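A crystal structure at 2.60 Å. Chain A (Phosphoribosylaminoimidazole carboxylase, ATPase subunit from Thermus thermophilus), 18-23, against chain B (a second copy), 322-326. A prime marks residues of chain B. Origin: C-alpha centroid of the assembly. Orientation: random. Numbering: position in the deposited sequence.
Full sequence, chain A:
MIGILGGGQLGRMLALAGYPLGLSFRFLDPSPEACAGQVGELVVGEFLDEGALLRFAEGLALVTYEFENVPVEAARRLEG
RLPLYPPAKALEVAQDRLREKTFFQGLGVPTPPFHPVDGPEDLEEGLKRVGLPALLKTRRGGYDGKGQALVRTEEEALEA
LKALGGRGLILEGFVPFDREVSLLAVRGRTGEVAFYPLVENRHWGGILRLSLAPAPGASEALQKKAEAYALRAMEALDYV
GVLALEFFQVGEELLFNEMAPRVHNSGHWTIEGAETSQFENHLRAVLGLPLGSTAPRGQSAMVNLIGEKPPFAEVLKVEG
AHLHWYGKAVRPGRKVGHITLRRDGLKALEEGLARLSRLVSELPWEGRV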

# COMPACT_ATOMS: atom_id res chain seq x y z
N GLY A 18 -7.42 -3.34 0.06
CA GLY A 18 -8.56 -3.42 0.96
C GLY A 18 -8.30 -3.67 2.43
O GLY A 18 -9.07 -3.23 3.28
N TYR A 19 -7.22 -4.38 2.75
CA TYR A 19 -6.93 -4.65 4.15
C TYR A 19 -6.80 -3.37 5.00
O TYR A 19 -7.21 -3.34 6.15
CB TYR A 19 -5.66 -5.50 4.27
CG TYR A 19 -5.88 -6.95 3.92
CD1 TYR A 19 -6.77 -7.74 4.65
CD2 TYR A 19 -5.21 -7.53 2.84
CE1 TYR A 19 -6.99 -9.08 4.32
CE2 TYR A 19 -5.42 -8.87 2.50
CZ TYR A 19 -6.32 -9.64 3.25
OH TYR A 19 -6.53 -10.95 2.93
N PRO A 20 -6.22 -2.29 4.43
CA PRO A 20 -6.11 -1.08 5.24
C PRO A 20 -7.49 -0.54 5.62
O PRO A 20 -7.61 0.24 6.57
CB PRO A 20 -5.34 -0.12 4.34
CG PRO A 20 -4.50 -1.05 3.53
CD PRO A 20 -5.46 -2.16 3.18
N LEU A 21 -8.51 -0.94 4.87
CA LEU A 21 -9.88 -0.50 5.15
C LEU A 21 -10.57 -1.54 6.02
O LEU A 21 -11.78 -1.51 6.20
CB LEU A 21 -10.67 -0.32 3.85
CG LEU A 21 -10.24 0.83 2.92
CD1 LEU A 21 -10.99 0.74 1.62
CD2 LEU A 21 -10.52 2.16 3.58
N GLY A 22 -9.78 -2.47 6.56
CA GLY A 22 -10.32 -3.50 7.42
C GLY A 22 -11.24 -4.51 6.76
O GLY A 22 -12.04 -5.15 7.44
N LEU A 23 -11.13 -4.67 5.44
CA LEU A 23 -11.96 -5.61 4.70
C LEU A 23 -11.38 -7.04 4.70
O LEU A 23 -10.26 -7.28 5.16
CB LEU A 23 -12.13 -5.13 3.26
CG LEU A 23 -12.66 -3.71 3.04
CD1 LEU A 23 -12.60 -3.37 1.55
CD2 LEU A 23 -14.09 -3.59 3.56
N HIS B 322 -6.44 9.16 4.42
CA HIS B 322 -6.22 7.74 4.17
C HIS B 322 -6.53 6.92 5.41
O HIS B 322 -5.83 7.01 6.42
CB HIS B 322 -4.79 7.49 3.71
CG HIS B 322 -4.43 8.21 2.45
ND1 HIS B 322 -3.87 9.47 2.44
CD2 HIS B 322 -4.54 7.84 1.15
CE1 HIS B 322 -3.65 9.85 1.19
NE2 HIS B 322 -4.05 8.88 0.39
N LEU B 323 -7.60 6.14 5.34
CA LEU B 323 -8.03 5.33 6.47
C LEU B 323 -7.26 4.01 6.59
O LEU B 323 -6.94 3.37 5.58
CB LEU B 323 -9.53 5.04 6.36
CG LEU B 323 -10.08 4.21 7.52
CD1 LEU B 323 -9.98 5.04 8.79
CD2 LEU B 323 -11.53 3.79 7.24
N HIS B 324 -6.97 3.62 7.83
CA HIS B 324 -6.26 2.37 8.11
C HIS B 324 -6.90 1.70 9.31
O HIS B 324 -6.64 2.08 10.44
CB HIS B 324 -4.79 2.65 8.40
CG HIS B 324 -3.99 2.99 7.19
ND1 HIS B 324 -3.36 2.03 6.42
CD2 HIS B 324 -3.76 4.17 6.57
CE1 HIS B 324 -2.79 2.61 5.38
NE2 HIS B 324 -3.02 3.91 5.45
N TRP B 325 -7.75 0.71 9.06
CA TRP B 325 -8.41 0.00 10.14
C TRP B 325 -7.62 -1.29 10.34
O TRP B 325 -7.43 -2.05 9.39
CB TRP B 325 -9.87 -0.28 9.75
CG TRP B 325 -10.68 -0.78 10.89
CD1 TRP B 325 -11.25 -2.01 11.01
CD2 TRP B 325 -10.96 -0.09 12.11
NE1 TRP B 325 -11.86 -2.13 12.23
CE2 TRP B 325 -11.70 -0.97 12.93
CE3 TRP B 325 -10.65 1.19 12.59
CZ2 TRP B 325 -12.14 -0.61 14.20
CZ3 TRP B 325 -11.08 1.54 13.87
CH2 TRP B 325 -11.82 0.64 14.66
N TYR B 326 -7.17 -1.55 11.56
CA TYR B 326 -6.35 -2.73 11.81
C TYR B 326 -7.02 -4.09 11.86
O TYR B 326 -6.34 -5.11 11.78
CB TYR B 326 -5.51 -2.54 13.08
CG TYR B 326 -4.73 -1.24 13.09
CD1 TYR B 326 -4.23 -0.69 11.91
CD2 TYR B 326 -4.47 -0.57 14.29
CE1 TYR B 326 -3.51 0.49 11.92
CE2 TYR B 326 -3.74 0.61 14.31
CZ TYR B 326 -3.26 1.13 13.12
OH TYR B 326 -2.50 2.27 13.12

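The chain A stretch is a compact run of turns that meets the end of a chain B strand, His322′ to Trp325′, through one short backbone hydrogen bond and a small set of side-chain contacts. Together the two stretches bury 280 Å².

Gly18 lies out of reach of the chain B stretch, but its carbonyl helps to shape the segment that does make contact. It accepts the amide of Leu21 (Leu21 N to Gly18 O, 2.8 Å), closing a type I turn, and also takes a weak bond from Leu23 N to Gly18 O at 3.3 Å. Tyr19 begins a second, overlapping type I turn, closed by Gly22 N to Tyr19 O at 2.7 Å. Its CA-to-CB bond points sideways to the chain B stretch, and its hydroxyl is hydrogen-bonded elsewhere in the structure. Tyr19 O lies 3.5 Å from Trp325′ O, but both atoms are acceptors and no bond joins them.

Pro20 is the centre of the contact. Its nitrogen carries no hydrogen to donate, whereas its carbonyl is directed at the strand and accepts the amide of Trp325′ (Trp325′ N to Pro20 O, 2.5 Å). The distance is very short for such a bond, and the angle at the hydrogen, 156°, is moderately bent. Pro20 O also sits 3.0 Å from His324′ CA in a CA-H...O contact, so two neighbouring hydrogens of the strand backbone converge on one acceptor. Beside this polar contact, Pro20 CB packs 3.6 Å from His324′ ND1, approaching the imidazole obliquely. His324′ NE2 is hydrogen-bonded elsewhere in the structure.

Leu21 starts out away from the chain B stretch along its CA-to-CB bond, yet the end of its side chain comes nearer. With chi1 in m and chi2 in t, its CD2 reaches to 4.1 Å from Leu323′ CB, an apolar contact between two leucines that are both buried in the assembly. The Leu21 backbone also packs on the tryptophan, with Leu21 C 4.0 Å from Trp325′ CB.

At Gly22 the absence of a side chain allows a close approach. The Trp325′ ring presents its edge to Gly22 CA, which lies 4.0 Å from Trp325′ CD1, and a beta carbon built here would clash with that ring atom. The positive phi of 67° independently favours glycine. Although Gly22 N approaches Trp325′ O to 3.7 Å, its hydrogen bond is to Tyr19 O within its own turn. Beyond it, the CA-to-CB bond of Leu23 points away from the chain B stretch, and the residue makes no contact with it.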